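Ancylostoma secreted protein 1 (Necator americanus, PDB 3NT8) is a secreted two-CAP-domain protein of the CRISP family, probably associated with the transition to parasitism of infective hookworm larvae. Local coordinates at residues 250-255 against 263-268; 267-272 against 398-403; 272-277 against 365-370. All coordinates share one frame; numbering follows the deposited sequence.

Contact 1 (250-255 against 263-268); sequences SSVARG and GNAPKA
G255 and A253, at the Schellman motif that ends helix 235-253 of the second CAP domain, meet the loop that leads on to strand 275-276. G255 is the C-prime residue. Its positive phi turns the chain out of the helix: L256 N bonds back to S251 O, and G255 N makes a weak bond to V252 O. The returning loop 263-268 then bonds to carbonyls at and just past the helix end. A268 N donates to A253 O at 3.0 Å, with a nearly straight N-H...O angle of 163°. The same oxygen receives a CA-H...O contact from K267. Beside this bond the two alanine methyls press together, A253 CB to A268 CB at 3.5 Å. V252 O and P266 O lie 3.3 Å apart, two acceptors that do not bond. A water gives V252 O a donor instead. It also donates to A265 O at 2.6 Å and so ties helix end to loop. V252 CG2 also packs on A265 CB at 4.0 Å. K267 has CG anti to its carbonyl carbon (chi1 -64°) and is extended beyond it. The chain therefore runs alongside the turn, with CG by G255 N and CE by R254 O. R254 folds back along the helix instead. Its NH2 donates to S250 OG at 2.9 Å, and both S250 OG and R254 NE also bond E418 O. The P266 carbonyl is taken by Y399 OH, which links this loop to segment 398-403. At the outer end, N264 ND2 reaches G255 O at 3.0 Å. This bond is bent, and the oxygen lies 30° out of the N264 amide plane.

Contact 2 (267-272 against 398-403); sequences KAAKML and IYTMGQ
M271 CG stands anti to the backbone N (chi1 -175°), and the chain then bends at chi2 and chi3. This curls the methyl CE back onto Y399, 3.5 Å from CD2. Y399 holds CG between its own N and carbonyl carbon (chi1 52°), which turns the ring in toward the 267-272 loop. A268 CB comes from the same side of the ring plane, but near CD1 (3.6 Å), and K267 O lies at the ring edge. The backbones pair through a single beta bridge of A268 with M401. G402 N donates to K267 O at 3.1 Å from well above the carbonyl plane. A269 N gives the shorter bond, 2.7 Å to T400 O. That oxygen also accepts from a water which itself accepts from the K270 backbone N. CA-H...O contacts reinforce the pairing, such as A269 CA to Q403 O at 3.4 Å. Beyond the bridge the K267 and Q403 side chains run side by side in the same direction. At the far side K270 crosses over T400, CE to OG1 at 3.2 Å. The K270 ammonium makes its salt bridge with D365 OD2, an oxygen that T400 N also donates to. A second water is shared by T400 OG1 and, weakly, by K270 NZ. The contact thus joins two irregular loops, one before strand 275-276 and one after strand 381-388. M271 and Y399 both pack on V252 of helix 235-253, and Y399 also meets Y359 of helix 357-363.

Contact 3 (272-277 against 365-370); sequences LKMVYD and DTTYKL
V275 and Y276 pair in parallel with K369 and L370, placing strand 275-276, one of two edge strands, against strand 369-376 in the mixed sheet of the second CAP domain. Three backbone hydrogen bonds join them. V275 N to Y368 O (2.7 Å) is nearly in line with the carbonyl, as is D277 N to L370 O (2.8 Å). L370 N to V275 O lies between them at 3.0 Å. Y368 and K369 form a classic beta bulge opposite G388 of strand 381-388. CA-H...O contacts run alongside, including M274 CA to Y368 O at 3.1 Å. A carbonyl also meets a ring: L370 O sits 3.7 Å above the Y276 ring, offset toward its rim.

The apolar contacts fall on two faces. On the face of Y276 and L370, Y276 CD1 meets L370 CD2 at 4.3 Å. M274 is extended, bringing CE to T367 CG2 at 3.9 Å; Y387 and helix 235-253 also touch M274. On the face of V275 and K369, V275 CG2 lies at the edge of the Y368 ring, and L272 CB meets Y368 CB.

The polar side chains find their main partners outside the two segments. Y276 OH bonds E281, and T367 OG1 bonds Q361. D277 is the N-cap of helix 278-288, its OD2 accepting from V280 N. With CG anti to the backbone N (chi1 -176°), D277 crosses K369, but OD1 stays 4.4 Å from K369 NZ, too far for a salt bridge.

All three contacts are partly buried, but none of the touching residues of contact 3 is exposed, against two each in contacts 1 and 2. Contact 3 differs in having regular strands on both sides; contact 1 sets a helix end against a loop, and contact 2 sets loop against loop. Contacts 1 and 2 share K267 and A268. The chain 263-277 therefore passes from the helix end to the 398-403 loop and then into the sheet. Its first part relies on bonds to carbonyls at the helix end and on a water, its middle on a single bridge with an aromatic ring, and its last on parallel strand pairing. Contacts 2 and 3 are joined by the buried D365 carboxylate.

Contact 1 (250-255 against 263-268)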
loop_
_atom_site.group_PDB
_atom_site.type_symbol
_atom_site.label_atom_id
_atom_site.label_comp_id
_atom_site.label_asym_id
_atom_site.label_seq_id
_atom_site.Cartn_x
_atom_site.Cartn_y
_atom_site.Cartn_z
ATOM N N SER A 250 13.198 -11.797 7.732
ATOM C CA SER A 250 13.131 -13.259 7.806
ATOM C C SER A 250 13.293 -13.907 6.428
ATOM O O SER A 250 14.072 -14.876 6.244
ATOM C CB SER A 250 11.827 -13.720 8.457
ATOM O OG SER A 250 11.749 -15.133 8.442
ATOM N N SER A 251 12.546 -13.362 5.463
ATOM C CA SER A 251 12.598 -13.807 4.113
ATOM C C SER A 251 13.977 -13.677 3.509
ATOM O O SER A 251 14.453 -14.617 2.858
ATOM C CB SER A 251 11.579 -13.109 3.255
ATOM O OG SER A 251 11.537 -13.798 2.008
ATOM N N VAL A 252 14.604 -12.513 3.698
ATOM C CA VAL A 252 15.920 -12.271 3.127
ATOM C C VAL A 252 17.002 -13.126 3.762
ATOM O O VAL A 252 17.915 -13.539 3.046
ATOM C CB VAL A 252 16.295 -10.753 3.116
ATOM C CG1 VAL A 252 17.013 -10.361 4.347
ATOM C CG2 VAL A 252 17.094 -10.376 1.918
ATOM N N ALA A 253 16.922 -13.402 5.063
ATOM C CA ALA A 253 17.925 -14.210 5.697
ATOM C C ALA A 253 17.900 -15.653 5.201
ATOM O O ALA A 253 18.903 -16.313 5.248
ATOM C CB ALA A 253 17.799 -14.176 7.183
ATOM N N ARG A 254 16.761 -16.123 4.745
ATOM C CA ARG A 254 16.580 -17.513 4.361
ATOM C C ARG A 254 16.761 -17.717 2.870
ATOM O O ARG A 254 16.520 -18.785 2.377
ATOM C CB ARG A 254 15.221 -18.035 4.827
ATOM C CG ARG A 254 15.249 -18.449 6.313
ATOM C CD ARG A 254 13.877 -18.784 6.768
ATOM N NE ARG A 254 12.919 -17.681 6.743
ATOM C CZ ARG A 254 11.790 -17.702 6.023
ATOM N NH1 ARG A 254 11.483 -18.770 5.291
ATOM N NH2 ARG A 254 10.915 -16.696 6.094
ATOM N N GLY A 255 17.205 -16.673 2.177
ATOM C CA GLY A 255 17.562 -16.772 0.749
ATOM C C GLY A 255 16.365 -16.706 -0.153
ATOM O O GLY A 255 16.357 -17.338 -1.226
ATOM N N GLY A 263 19.414 -13.807 -9.408
ATOM C CA GLY A 263 18.983 -14.861 -8.482
ATOM C C GLY A 263 18.337 -14.231 -7.272
ATOM O O GLY A 263 17.662 -13.193 -7.393
ATOM N N ASN A 264 18.557 -14.842 -6.102
ATOM C CA ASN A 264 18.089 -14.279 -4.846
ATOM C C ASN A 264 19.242 -13.645 -4.075
ATOM O O ASN A 264 20.414 -13.993 -4.291
ATOM C CB ASN A 264 17.393 -15.310 -3.949
ATOM C CG ASN A 264 15.974 -15.752 -4.485
ATOM O OD1 ASN A 264 15.346 -15.105 -5.308
ATOM N ND2 ASN A 264 15.526 -16.876 -4.020
ATOM N N ALA A 265 18.887 -12.781 -3.107
ATOM C CA ALA A 265 19.870 -12.262 -2.185
ATOM C C ALA A 265 20.294 -13.378 -1.244
ATOM O O ALA A 265 19.492 -14.238 -0.896
ATOM C CB ALA A 265 19.282 -11.010 -1.376
ATOM N N PRO A 266 21.569 -13.371 -0.826
ATOM C CA PRO A 266 22.194 -14.479 -0.160
ATOM C C PRO A 266 21.598 -14.658 1.224
ATOM O O PRO A 266 21.025 -13.703 1.831
ATOM C CB PRO A 266 23.710 -14.071 -0.091
ATOM C CG PRO A 266 23.713 -12.610 -0.351
ATOM C CD PRO A 266 22.540 -12.345 -1.228
ATOM N N LYS A 267 21.757 -15.867 1.741
ATOM C CA LYS A 267 21.390 -16.156 3.123
ATOM C C LYS A 267 22.205 -15.352 4.164
ATOM O O LYS A 267 23.384 -15.040 3.957
ATOM C CB LYS A 267 21.479 -17.669 3.366
ATOM C CG LYS A 267 20.505 -18.459 2.563
ATOM C CD LYS A 267 20.836 -19.925 2.598
ATOM C CE LYS A 267 19.795 -20.668 1.849
ATOM N NZ LYS A 267 19.743 -22.111 2.229
ATOM N N ALA A 268 21.545 -14.972 5.251
ATOM C CA ALA A 268 22.143 -14.114 6.283
ATOM C C ALA A 268 22.495 -14.997 7.445
ATOM O O ALA A 268 21.649 -15.800 7.864
ATOM C CB ALA A 268 21.137 -13.077 6.749
HETATM O O HOH W 1 17.190 -13.528 0.060
#

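Contact 2 (267-272 against 398-403)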
loop_
_atom_site.group_PDB
_atom_site.type_symbol
_atom_site.label_atom_id
_atom_site.label_comp_id
_atom_site.label_asym_id
_atom_site.label_seq_id
_atom_site.Cartn_x
_atom_site.Cartn_y
_atom_site.Cartn_z
ATOM N N LYS A 267 21.757 -15.867 1.741
ATOM C CA LYS A 267 21.390 -16.156 3.123
ATOM C C LYS A 267 22.205 -15.352 4.164
ATOM O O LYS A 267 23.384 -15.040 3.957
ATOM C CB LYS A 267 21.479 -17.669 3.366
ATOM C CG LYS A 267 20.505 -18.459 2.563
ATOM C CD LYS A 267 20.836 -19.925 2.598
ATOM C CE LYS A 267 19.795 -20.668 1.849
ATOM N NZ LYS A 267 19.743 -22.111 2.229
ATOM N N ALA A 268 21.545 -14.972 5.251
ATOM C CA ALA A 268 22.143 -14.114 6.283
ATOM C C ALA A 268 22.495 -14.997 7.445
ATOM O O ALA A 268 21.649 -15.800 7.864
ATOM C CB ALA A 268 21.137 -13.077 6.749
ATOM N N ALA A 269 23.714 -14.853 7.975
ATOM C CA ALA A 269 24.166 -15.662 9.132
ATOM C C ALA A 269 23.727 -15.140 10.499
ATOM O O ALA A 269 23.614 -15.932 11.457
ATOM C CB ALA A 269 25.706 -15.823 9.135
ATOM N N LYS A 270 23.595 -13.823 10.643
ATOM C CA LYS A 270 23.245 -13.254 11.958
ATOM C C LYS A 270 22.295 -12.053 11.887
ATOM O O LYS A 270 22.613 -10.967 12.407
ATOM C CB LYS A 270 24.511 -12.882 12.756
ATOM C CG LYS A 270 25.479 -11.926 12.082
ATOM C CD LYS A 270 26.628 -11.637 13.004
ATOM C CE LYS A 270 27.457 -10.515 12.345
ATOM N NZ LYS A 270 26.561 -9.300 11.919
ATOM N N MET A 271 21.149 -12.267 11.245
ATOM C CA MET A 271 20.118 -11.260 11.047
ATOM C C MET A 271 19.284 -11.088 12.282
ATOM O O MET A 271 18.542 -11.969 12.648
ATOM C CB MET A 271 19.222 -11.636 9.864
ATOM C CG MET A 271 18.190 -10.566 9.511
ATOM S SD MET A 271 18.830 -9.069 8.672
ATOM C CE MET A 271 19.446 -9.853 7.162
ATOM N N LEU A 272 19.408 -9.953 12.934
ATOM C CA LEU A 272 18.734 -9.744 14.206
ATOM C C LEU A 272 17.237 -9.414 14.035
ATOM O O LEU A 272 16.809 -8.753 13.060
ATOM C CB LEU A 272 19.424 -8.597 14.930
ATOM C CG LEU A 272 20.855 -8.878 15.390
ATOM C CD1 LEU A 272 21.475 -7.508 15.692
ATOM C CD2 LEU A 272 20.862 -9.775 16.608
ATOM N N ILE A 398 25.756 -5.427 3.801
ATOM C CA ILE A 398 24.467 -5.072 4.400
ATOM C C ILE A 398 24.191 -6.080 5.525
ATOM O O ILE A 398 23.667 -5.733 6.590
ATOM C CB ILE A 398 23.315 -5.078 3.371
ATOM C CG1 ILE A 398 23.602 -4.161 2.196
ATOM C CG2 ILE A 398 21.940 -4.756 4.026
ATOM C CD1 ILE A 398 22.870 -4.623 0.926
ATOM N N TYR A 399 24.527 -7.330 5.283
ATOM C CA TYR A 399 24.409 -8.364 6.332
ATOM C C TYR A 399 25.477 -9.435 6.094
ATOM O O TYR A 399 25.921 -9.658 4.921
ATOM C CB TYR A 399 23.004 -8.967 6.403
ATOM C CG TYR A 399 22.403 -9.491 5.106
ATOM C CD1 TYR A 399 22.781 -10.741 4.587
ATOM C CD2 TYR A 399 21.441 -8.756 4.442
ATOM C CE1 TYR A 399 22.242 -11.237 3.444
ATOM C CE2 TYR A 399 20.851 -9.236 3.290
ATOM C CZ TYR A 399 21.278 -10.490 2.792
ATOM O OH TYR A 399 20.765 -11.025 1.672
ATOM N N THR A 400 25.924 -10.066 7.195
ATOM C CA THR A 400 26.936 -11.127 7.134
ATOM C C THR A 400 26.278 -12.366 6.535
ATOM O O THR A 400 25.179 -12.820 6.971
ATOM C CB THR A 400 27.447 -11.510 8.535
ATOM O OG1 THR A 400 27.984 -10.349 9.158
ATOM C CG2 THR A 400 28.582 -12.611 8.436
ATOM N N MET A 401 26.986 -12.930 5.591
ATOM C CA MET A 401 26.504 -13.978 4.766
ATOM C C MET A 401 26.867 -15.382 5.269
ATOM O O MET A 401 28.023 -15.666 5.669
ATOM C CB MET A 401 27.005 -13.732 3.310
ATOM C CG MET A 401 26.305 -12.621 2.568
ATOM S SD MET A 401 27.040 -12.347 0.957
ATOM C CE MET A 401 28.511 -11.442 1.506
ATOM N N GLY A 402 25.862 -16.248 5.292
ATOM C CA GLY A 402 26.057 -17.645 5.780
ATOM C C GLY A 402 24.723 -18.291 6.145
ATOM O O GLY A 402 23.665 -17.709 5.951
ATOM N N GLN A 403 24.761 -19.494 6.665
ATOM C CA GLN A 403 23.523 -20.199 6.956
ATOM C C GLN A 403 22.784 -19.503 8.117
ATOM O O GLN A 403 23.420 -19.028 9.045
ATOM C CB GLN A 403 23.801 -21.666 7.263
ATOM C CG GLN A 403 24.292 -22.503 6.051
ATOM C CD GLN A 403 23.226 -22.647 4.946
ATOM O OE1 GLN A 403 22.049 -22.876 5.225
ATOM N NE2 GLN A 403 23.649 -22.543 3.693
HETATM O O HOH W 2 23.630 -11.580 8.889
HETATM O O HOH W 3 27.698 -7.898 9.037
#

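Contact 3 (272-277 against 365-370)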
loop_
_atom_site.group_PDB
_atom_site.type_symbol
_atom_site.label_atom_id
_atom_site.label_comp_id
_atom_site.label_asym_id
_atom_site.label_seq_id
_atom_site.Cartn_x
_atom_site.Cartn_y
_atom_site.Cartn_z
ATOM N N LEU A 272 19.408 -9.953 12.934
ATOM C CA LEU A 272 18.734 -9.744 14.206
ATOM C C LEU A 272 17.237 -9.414 14.035
ATOM O O LEU A 272 16.809 -8.753 13.060
ATOM C CB LEU A 272 19.424 -8.597 14.930
ATOM C CG LEU A 272 20.855 -8.878 15.390
ATOM C CD1 LEU A 272 21.475 -7.508 15.692
ATOM C CD2 LEU A 272 20.862 -9.775 16.608
ATOM N N LYS A 273 16.442 -9.891 14.979
ATOM C CA LYS A 273 15.013 -9.620 14.967
ATOM C C LYS A 273 14.814 -8.232 15.527
ATOM O O LYS A 273 15.328 -7.932 16.584
ATOM C CB LYS A 273 14.250 -10.641 15.846
ATOM C CG LYS A 273 12.706 -10.518 15.743
ATOM C CD LYS A 273 12.004 -11.707 16.459
ATOM C CE LYS A 273 10.522 -11.764 16.127
ATOM N NZ LYS A 273 9.852 -12.705 17.053
ATOM N N MET A 274 14.061 -7.393 14.829
ATOM C CA MET A 274 13.807 -6.032 15.324
ATOM C C MET A 274 12.793 -6.000 16.451
ATOM O O MET A 274 11.824 -6.747 16.461
ATOM C CB MET A 274 13.318 -5.094 14.199
ATOM C CG MET A 274 14.390 -4.650 13.233
ATOM S SD MET A 274 13.728 -3.841 11.780
ATOM C CE MET A 274 15.260 -3.143 11.169
ATOM N N VAL A 275 13.020 -5.084 17.372
ATOM C CA VAL A 275 12.048 -4.782 18.405
ATOM C C VAL A 275 11.622 -3.303 18.251
ATOM O O VAL A 275 12.458 -2.462 17.865
ATOM C CB VAL A 275 12.610 -5.062 19.853
ATOM C CG1 VAL A 275 12.799 -6.546 20.098
ATOM C CG2 VAL A 275 13.904 -4.389 20.091
ATOM N N TYR A 276 10.357 -3.015 18.544
ATOM C CA TYR A 276 9.846 -1.674 18.590
ATOM C C TYR A 276 10.369 -0.866 19.806
ATOM O O TYR A 276 10.420 -1.372 20.921
ATOM C CB TYR A 276 8.312 -1.684 18.531
ATOM C CG TYR A 276 7.805 -0.430 17.862
ATOM C CD1 TYR A 276 7.747 -0.336 16.486
ATOM C CD2 TYR A 276 7.456 0.705 18.612
ATOM C CE1 TYR A 276 7.351 0.836 15.877
ATOM C CE2 TYR A 276 7.047 1.826 18.010
ATOM C CZ TYR A 276 6.976 1.896 16.647
ATOM O OH TYR A 276 6.578 3.077 16.041
ATOM N N ASP A 277 10.771 0.383 19.595
ATOM C CA ASP A 277 11.433 1.151 20.637
ATOM C C ASP A 277 10.812 2.520 20.720
ATOM O O ASP A 277 10.835 3.318 19.741
ATOM C CB ASP A 277 12.935 1.232 20.364
ATOM C CG ASP A 277 13.688 1.943 21.460
ATOM O OD1 ASP A 277 14.402 1.276 22.204
ATOM O OD2 ASP A 277 13.580 3.165 21.608
ATOM N N ASP A 365 21.903 -6.063 9.277
ATOM C CA ASP A 365 21.813 -7.088 10.306
ATOM C C ASP A 365 22.030 -6.577 11.709
ATOM O O ASP A 365 21.441 -7.116 12.629
ATOM C CB ASP A 365 22.670 -8.348 10.014
ATOM C CG ASP A 365 24.140 -8.081 9.952
ATOM O OD1 ASP A 365 24.535 -6.962 9.751
ATOM O OD2 ASP A 365 24.942 -9.015 10.013
ATOM N N THR A 366 22.924 -5.601 11.879
ATOM C CA THR A 366 23.217 -5.043 13.221
ATOM C C THR A 366 22.142 -4.106 13.708
ATOM O O THR A 366 22.046 -3.893 14.899
ATOM C CB THR A 366 24.600 -4.366 13.352
ATOM O OG1 THR A 366 24.759 -3.353 12.346
ATOM C CG2 THR A 366 25.689 -5.449 13.192
ATOM N N THR A 367 21.342 -3.556 12.797
ATOM C CA THR A 367 20.169 -2.746 13.157
ATOM C C THR A 367 19.036 -3.619 13.775
ATOM O O THR A 367 18.646 -4.624 13.183
ATOM C CB THR A 367 19.640 -2.027 11.903
ATOM O OG1 THR A 367 20.702 -1.192 11.371
ATOM C CG2 THR A 367 18.399 -1.182 12.237
ATOM N N TYR A 368 18.516 -3.231 14.951
ATOM C CA TYR A 368 17.488 -4.035 15.646
ATOM C C TYR A 368 16.385 -3.216 16.400
ATOM O O TYR A 368 15.397 -3.800 16.870
ATOM C CB TYR A 368 18.151 -5.115 16.542
ATOM C CG TYR A 368 18.810 -4.588 17.784
ATOM C CD1 TYR A 368 18.142 -4.566 19.016
ATOM C CD2 TYR A 368 20.115 -4.108 17.736
ATOM C CE1 TYR A 368 18.758 -4.016 20.177
ATOM C CE2 TYR A 368 20.736 -3.585 18.871
ATOM C CZ TYR A 368 20.062 -3.539 20.078
ATOM O OH TYR A 368 20.722 -3.022 21.179
ATOM N N LYS A 369 16.551 -1.898 16.561
ATOM C CA LYS A 369 15.489 -1.055 17.129
ATOM C C LYS A 369 14.825 -0.260 16.015
ATOM O O LYS A 369 15.498 0.454 15.218
ATOM C CB LYS A 369 16.010 -0.085 18.188
ATOM C CG LYS A 369 16.696 -0.782 19.363
ATOM C CD LYS A 369 17.401 0.280 20.195
ATOM C CE LYS A 369 18.092 -0.304 21.459
ATOM N NZ LYS A 369 18.749 0.737 22.350
ATOM N N LEU A 370 13.510 -0.390 15.971
ATOM C CA LEU A 370 12.695 0.296 15.037
ATOM C C LEU A 370 11.769 1.265 15.833
ATOM O O LEU A 370 11.292 0.912 16.934
ATOM C CB LEU A 370 11.855 -0.725 14.279
ATOM C CG LEU A 370 10.939 -0.179 13.202
ATOM C CD1 LEU A 370 11.742 0.235 11.972
ATOM C CD2 LEU A 370 9.773 -1.100 12.807
#